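Side-chain contacts in putative hemin storage protein (Bordetella bronchiseptica, PDB 6AU1), which cleaves deacetylated poly-beta-1,6-N-acetylglucosamine through its glycoside hydrolase domain, the part crystallised here, and can thereby disrupt bacterial biofilms: residues D136-I141 / I210-H215; E143-L148 / M214-I219. One frame throughout, in Å; residues are numbered along the deposited sequence.

Overall arrangement
Both contacts join the same two helices, 135-151 and 195-223, which pack side by side on the outer layer of the TIM-barrel-like glycoside hydrolase domain. The helices run in roughly the same direction and converge: the segment axes come within 11.6 Å in contact 1 and 9.2 Å in contact 2. The centres of the contacts are about 8 Å apart. The segments overlap at Met214 and His215. Ile141 CG2 of contact 1 lies 4.0 Å from Leu216 CD2 of contact 2, which makes the packing continuous. Contact 1 is mainly aromatic, contact 2 mainly aliphatic on tyrosine. Each centre is about 15 Å from the chain centre.

Contact 1 (D136-I141 / I210-H215); sequences DAHRVI and IDFTMH
An aromatic cluster of His138, Phe212 and His215 joins two outer helices of the TIM-barrel-like domain, 135-151 and 195-223. The segment axes are far apart, 11.6 Å at their closest, and the rings fill the distance. The helix segments run at an angle to each other. His138 sits at the middle of the cluster. Its CG lies anti to the backbone N (chi1 -167°), which carries the imidazole out toward the second helix. There it slides past Phe212, the two side chains running in opposite directions. Phe212 CE1 lies over one face of the imidazole, toward the rim. Seen from the phenyl ring, the histidine is at the edge, near the ring plane. The closest pair is His138 NE2 and Phe212 CD1, 3.4 Å apart. The two planes meet at 54°, so the pair is neither a parallel stack nor a T-shaped one. His215 meets the imidazole at the neighbouring atom, CE1. His138 CE1 stands over one face of the His215 ring, off its centre, and is 3.5 Å from His215 CD2. These planes are also oblique, at 41°. No hydrogen bond crosses between the segments. His215 NE2 instead bonds to Ser142 OG, just beyond 136-141 on the same helix, and this bond should limit rotation of the ring. The hydroxyl of Ser142 also bonds to the backbone O of His138, so it links the cluster to the helix turn. On the buried side the cluster gives way to aliphatic packing. Ile141 crosses Phe212 at about a right angle and meets the far end of the phenyl ring. Its CG2 branch is 3.7 Å from Phe212 CZ, and Ile141 CD1 reaches the same CZ atom at 3.9 Å.

Contact 2 (E143-L148 / M214-I219); sequences EIYEDL and MHLRHI
Leu216 turns its CG anti to the carbonyl carbon (chi1 -60°), and Tyr145 swings its ring to chi1 -89°, so that the leucine branches lie against the tyrosine face. This is helix-to-helix packing in the outer layer of the TIM-barrel-like fold, between helices 135-151 and 195-223. The segment axes approach to 9.2 Å, with a negative crossing angle. The two side chains meet at about a right angle. Leu216 CD1 makes a CH-pi contact, 3.9 Å from the centroid of the Tyr145 ring and 20° off the ring normal. It is displaced toward the rim, and its nearest ring atom is Tyr145 CE1. The other methyl covers the inner end of the ring: Leu216 CD2 is 3.8 Å from Tyr145 CD1. Leu216 CB lies over the same face on the CD2 side, 4.0 Å from Tyr145 CD2. The aliphatic chain therefore spans much of one aromatic face. Both residues are buried and also touch Phe159 of strand 156-159, which ties the helix pair to the barrel wall. The phenol is anchored too: Tyr145 OH hydrogen-bonds to the backbone O of Pro95, just after strand 89-94. That bond holds the outer end of the ring while Leu216 packs on its face. Three residues further along helix 195-223, Ile219 makes the second part of the contact. Here a side chain meets backbone, as the helices are close enough for a methyl to reach the main chain. Glu146 carries its charge away from Ile219, and its OE1 forms a salt bridge with Arg66 NH1. Its inner part receives the isoleucine: Ile219 CG2 rests 3.8 Å from both Glu146 CA and Glu146 CB.

Contact 1 (D136-I141 / I210-H215)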
loop_
_atom_site.group_PDB
_atom_site.type_symbol
_atom_site.label_atom_id
_atom_site.label_comp_id
_atom_site.label_asym_id
_atom_site.label_seq_id
_atom_site.Cartn_x
_atom_site.Cartn_y
_atom_site.Cartn_z
ATOM N N ASP A 136 -10.400 15.851 -13.141
ATOM C CA ASP A 136 -9.425 16.746 -12.506
ATOM C C ASP A 136 -8.643 16.026 -11.404
ATOM O O ASP A 136 -7.438 16.235 -11.253
ATOM C CB ASP A 136 -10.104 17.990 -11.941
ATOM C CG ASP A 136 -10.704 18.867 -13.023
ATOM O OD1 ASP A 136 -10.103 18.971 -14.113
ATOM O OD2 ASP A 136 -11.779 19.441 -12.780
ATOM N N ALA A 137 -9.315 15.169 -10.643
ATOM C CA ALA A 137 -8.618 14.353 -9.647
ATOM C C ALA A 137 -7.663 13.368 -10.324
ATOM O O ALA A 137 -6.540 13.162 -9.873
ATOM C CB ALA A 137 -9.619 13.599 -8.766
ATOM N N HIS A 138 -8.135 12.750 -11.403
ATOM C CA HIS A 138 -7.326 11.811 -12.185
ATOM C C HIS A 138 -6.017 12.474 -12.634
ATOM O O HIS A 138 -4.920 11.907 -12.482
ATOM C CB HIS A 138 -8.149 11.331 -13.381
ATOM C CG HIS A 138 -7.587 10.144 -14.096
ATOM N ND1 HIS A 138 -6.538 10.239 -14.987
ATOM C CD2 HIS A 138 -7.976 8.848 -14.105
ATOM C CE1 HIS A 138 -6.282 9.040 -15.486
ATOM N NE2 HIS A 138 -7.150 8.183 -14.977
ATOM N N ARG A 139 -6.129 13.691 -13.159
ATOM C CA ARG A 139 -4.960 14.405 -13.660
ATOM C C ARG A 139 -4.030 14.820 -12.525
ATOM O O ARG A 139 -2.810 14.708 -12.647
ATOM C CB ARG A 139 -5.372 15.647 -14.456
ATOM C CG ARG A 139 -4.185 16.376 -15.093
ATOM C CD ARG A 139 -4.637 17.629 -15.832
ATOM N NE ARG A 139 -5.098 18.662 -14.905
ATOM C CZ ARG A 139 -6.375 18.949 -14.668
ATOM N NH1 ARG A 139 -7.339 18.288 -15.301
ATOM N NH2 ARG A 139 -6.688 19.903 -13.801
ATOM N N VAL A 140 -4.604 15.311 -11.429
ATOM C CA VAL A 140 -3.785 15.793 -10.320
ATOM C C VAL A 140 -2.983 14.635 -9.716
ATOM O O VAL A 140 -1.778 14.776 -9.483
ATOM C CB VAL A 140 -4.641 16.487 -9.234
ATOM C CG1 VAL A 140 -3.847 16.641 -7.932
ATOM C CG2 VAL A 140 -5.122 17.839 -9.740
ATOM N N ILE A 141 -3.625 13.488 -9.504
ATOM C CA ILE A 141 -2.903 12.320 -8.993
ATOM C C ILE A 141 -1.803 11.914 -9.973
ATOM O O ILE A 141 -0.674 11.611 -9.583
ATOM C CB ILE A 141 -3.849 11.129 -8.741
ATOM C CG1 ILE A 141 -4.838 11.480 -7.625
ATOM C CG2 ILE A 141 -3.055 9.892 -8.355
ATOM C CD1 ILE A 141 -6.016 10.492 -7.526
ATOM N N ILE A 210 -7.474 -0.963 -10.697
ATOM C CA ILE A 210 -6.251 -1.572 -11.215
ATOM C C ILE A 210 -5.760 -0.832 -12.460
ATOM O O ILE A 210 -4.567 -0.525 -12.578
ATOM C CB ILE A 210 -6.451 -3.054 -11.543
ATOM C CG1 ILE A 210 -6.651 -3.856 -10.247
ATOM C CG2 ILE A 210 -5.262 -3.592 -12.340
ATOM C CD1 ILE A 210 -7.103 -5.325 -10.468
ATOM N N ASP A 211 -6.680 -0.540 -13.378
ATOM C CA ASP A 211 -6.322 0.161 -14.607
ATOM C C ASP A 211 -5.743 1.530 -14.280
ATOM O O ASP A 211 -4.791 1.977 -14.933
ATOM C CB ASP A 211 -7.530 0.296 -15.536
ATOM C CG ASP A 211 -7.887 -1.010 -16.210
ATOM O OD1 ASP A 211 -7.048 -1.941 -16.177
ATOM O OD2 ASP A 211 -8.999 -1.104 -16.777
ATOM N N PHE A 212 -6.305 2.185 -13.265
ATOM C CA PHE A 212 -5.795 3.488 -12.844
ATOM C C PHE A 212 -4.358 3.349 -12.362
ATOM O O PHE A 212 -3.494 4.164 -12.732
ATOM C CB PHE A 212 -6.670 4.099 -11.743
ATOM C CG PHE A 212 -6.217 5.462 -11.296
ATOM C CD1 PHE A 212 -6.014 6.479 -12.219
ATOM C CD2 PHE A 212 -5.993 5.722 -9.952
ATOM C CE1 PHE A 212 -5.599 7.742 -11.802
ATOM C CE2 PHE A 212 -5.580 6.979 -9.521
ATOM C CZ PHE A 212 -5.384 7.992 -10.447
ATOM N N THR A 213 -4.081 2.319 -11.560
ATOM C CA THR A 213 -2.698 2.131 -11.107
ATOM C C THR A 213 -1.780 1.777 -12.272
ATOM O O THR A 213 -0.601 2.098 -12.234
ATOM C CB THR A 213 -2.552 1.056 -10.004
ATOM O OG1 THR A 213 -2.911 -0.237 -10.509
ATOM C CG2 THR A 213 -3.396 1.425 -8.766
ATOM N N MET A 214 -2.303 1.138 -13.317
ATOM C CA MET A 214 -1.461 0.841 -14.484
ATOM C C MET A 214 -1.139 2.124 -15.249
ATOM O O MET A 214 -0.067 2.243 -15.835
ATOM C CB MET A 214 -2.136 -0.165 -15.408
ATOM C CG MET A 214 -2.307 -1.557 -14.801
ATOM S SD MET A 214 -0.727 -2.337 -14.381
ATOM C CE MET A 214 -0.700 -2.090 -12.610
ATOM N N HIS A 215 -2.075 3.074 -15.245
ATOM C CA HIS A 215 -1.841 4.407 -15.810
ATOM C C HIS A 215 -0.715 5.114 -15.052
ATOM O O HIS A 215 0.195 5.674 -15.668
ATOM C CB HIS A 215 -3.136 5.236 -15.768
ATOM C CG HIS A 215 -2.956 6.694 -16.087
ATOM N ND1 HIS A 215 -2.730 7.158 -17.365
ATOM C CD2 HIS A 215 -3.007 7.793 -15.293
ATOM C CE1 HIS A 215 -2.630 8.477 -17.342
ATOM N NE2 HIS A 215 -2.800 8.886 -16.097
#

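Contact 2 (E143-L148 / M214-I219)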
loop_
_atom_site.group_PDB
_atom_site.type_symbol
_atom_site.label_atom_id
_atom_site.label_comp_id
_atom_site.label_asym_id
_atom_site.label_seq_id
_atom_site.Cartn_x
_atom_site.Cartn_y
_atom_site.Cartn_z
ATOM N N GLU A 143 -0.180 13.767 -11.959
ATOM C CA GLU A 143 0.906 14.738 -11.936
ATOM C C GLU A 143 1.756 14.595 -10.680
ATOM O O GLU A 143 2.969 14.829 -10.708
ATOM C CB GLU A 143 0.346 16.154 -12.066
ATOM C CG GLU A 143 -0.110 16.455 -13.507
ATOM C CD GLU A 143 -0.831 17.775 -13.652
ATOM O OE1 GLU A 143 -1.053 18.451 -12.631
ATOM O OE2 GLU A 143 -1.184 18.133 -14.797
ATOM N N ILE A 144 1.128 14.196 -9.581
ATOM C CA ILE A 144 1.882 13.930 -8.359
ATOM C C ILE A 144 2.839 12.751 -8.584
ATOM O O ILE A 144 4.006 12.805 -8.178
ATOM C CB ILE A 144 0.930 13.665 -7.161
ATOM C CG1 ILE A 144 0.178 14.959 -6.813
ATOM C CG2 ILE A 144 1.709 13.163 -5.936
ATOM C CD1 ILE A 144 -0.966 14.755 -5.812
ATOM N N TYR A 145 2.356 11.705 -9.251
ATOM C CA TYR A 145 3.212 10.564 -9.583
ATOM C C TYR A 145 4.315 10.968 -10.555
ATOM O O TYR A 145 5.453 10.506 -10.430
ATOM C CB TYR A 145 2.376 9.412 -10.156
ATOM C CG TYR A 145 1.843 8.474 -9.087
ATOM C CD1 TYR A 145 0.742 8.819 -8.308
ATOM C CD2 TYR A 145 2.440 7.241 -8.863
ATOM C CE1 TYR A 145 0.254 7.949 -7.320
ATOM C CE2 TYR A 145 1.971 6.376 -7.884
ATOM C CZ TYR A 145 0.886 6.730 -7.116
ATOM O OH TYR A 145 0.440 5.843 -6.150
ATOM N N GLU A 146 3.994 11.837 -11.514
ATOM C CA GLU A 146 5.008 12.322 -12.447
ATOM C C GLU A 146 6.104 13.073 -11.694
ATOM O O GLU A 146 7.300 12.894 -11.959
ATOM C CB GLU A 146 4.382 13.227 -13.508
ATOM C CG GLU A 146 5.383 13.828 -14.479
ATOM C CD GLU A 146 4.714 14.646 -15.584
ATOM O OE1 GLU A 146 3.587 15.129 -15.380
ATOM O OE2 GLU A 146 5.310 14.799 -16.661
ATOM N N ASP A 147 5.685 13.899 -10.738
ATOM C CA ASP A 147 6.628 14.703 -9.959
ATOM C C ASP A 147 7.507 13.827 -9.062
ATOM O O ASP A 147 8.702 14.100 -8.904
ATOM C CB ASP A 147 5.879 15.749 -9.115
ATOM C CG ASP A 147 5.273 16.868 -9.961
ATOM O OD1 ASP A 147 5.641 16.989 -11.151
ATOM O OD2 ASP A 147 4.439 17.637 -9.433
ATOM N N LEU A 148 6.928 12.773 -8.491
ATOM C CA LEU A 148 7.726 11.781 -7.770
ATOM C C LEU A 148 8.812 11.199 -8.670
ATOM O O LEU A 148 9.976 11.085 -8.272
ATOM C CB LEU A 148 6.839 10.649 -7.240
ATOM C CG LEU A 148 7.585 9.437 -6.677
ATOM C CD1 LEU A 148 8.349 9.809 -5.411
ATOM C CD2 LEU A 148 6.634 8.253 -6.452
ATOM N N MET A 214 -2.303 1.138 -13.317
ATOM C CA MET A 214 -1.461 0.841 -14.484
ATOM C C MET A 214 -1.139 2.124 -15.249
ATOM O O MET A 214 -0.067 2.243 -15.835
ATOM C CB MET A 214 -2.136 -0.165 -15.408
ATOM C CG MET A 214 -2.307 -1.557 -14.801
ATOM S SD MET A 214 -0.727 -2.337 -14.381
ATOM C CE MET A 214 -0.700 -2.090 -12.610
ATOM N N HIS A 215 -2.075 3.074 -15.245
ATOM C CA HIS A 215 -1.841 4.407 -15.810
ATOM C C HIS A 215 -0.715 5.114 -15.052
ATOM O O HIS A 215 0.195 5.674 -15.668
ATOM C CB HIS A 215 -3.136 5.236 -15.768
ATOM C CG HIS A 215 -2.956 6.694 -16.087
ATOM N ND1 HIS A 215 -2.730 7.158 -17.365
ATOM C CD2 HIS A 215 -3.007 7.793 -15.293
ATOM C CE1 HIS A 215 -2.630 8.477 -17.342
ATOM N NE2 HIS A 215 -2.800 8.886 -16.097
ATOM N N LEU A 216 -0.776 5.066 -13.722
ATOM C CA LEU A 216 0.258 5.676 -12.873
ATOM C C LEU A 216 1.610 5.006 -13.100
ATOM O O LEU A 216 2.643 5.675 -13.191
ATOM C CB LEU A 216 -0.134 5.589 -11.396
ATOM C CG LEU A 216 -1.451 6.305 -11.061
ATOM C CD1 LEU A 216 -1.850 6.048 -9.620
ATOM C CD2 LEU A 216 -1.318 7.812 -11.347
ATOM N N ARG A 217 1.605 3.681 -13.189
ATOM C CA ARG A 217 2.829 2.958 -13.533
ATOM C C ARG A 217 3.447 3.464 -14.832
ATOM O O ARG A 217 4.666 3.669 -14.921
ATOM C CB ARG A 217 2.543 1.463 -13.659
ATOM C CG ARG A 217 3.758 0.661 -14.098
ATOM C CD ARG A 217 3.347 -0.708 -14.583
ATOM N NE ARG A 217 4.449 -1.647 -14.428
ATOM C CZ ARG A 217 4.374 -2.939 -14.712
ATOM N NH1 ARG A 217 3.243 -3.450 -15.181
ATOM N NH2 ARG A 217 5.432 -3.719 -14.522
ATOM N N HIS A 218 2.602 3.658 -15.840
ATOM C CA HIS A 218 3.069 4.070 -17.162
ATOM C C HIS A 218 3.722 5.451 -17.083
ATOM O O HIS A 218 4.754 5.707 -17.709
ATOM C CB HIS A 218 1.910 4.071 -18.166
ATOM C CG HIS A 218 2.316 4.431 -19.563
ATOM N ND1 HIS A 218 1.951 5.616 -20.163
ATOM C CD2 HIS A 218 3.065 3.765 -20.472
ATOM C CE1 HIS A 218 2.455 5.665 -21.384
ATOM N NE2 HIS A 218 3.135 4.552 -21.596
ATOM N N ILE A 219 3.112 6.341 -16.309
ATOM C CA ILE A 219 3.671 7.675 -16.117
ATOM C C ILE A 219 5.061 7.626 -15.483
ATOM O O ILE A 219 6.008 8.248 -15.975
ATOM C CB ILE A 219 2.740 8.528 -15.252
ATOM C CG1 ILE A 219 1.523 8.936 -16.075
ATOM C CG2 ILE A 219 3.468 9.763 -14.730
ATOM C CD1 ILE A 219 0.420 9.502 -15.256
#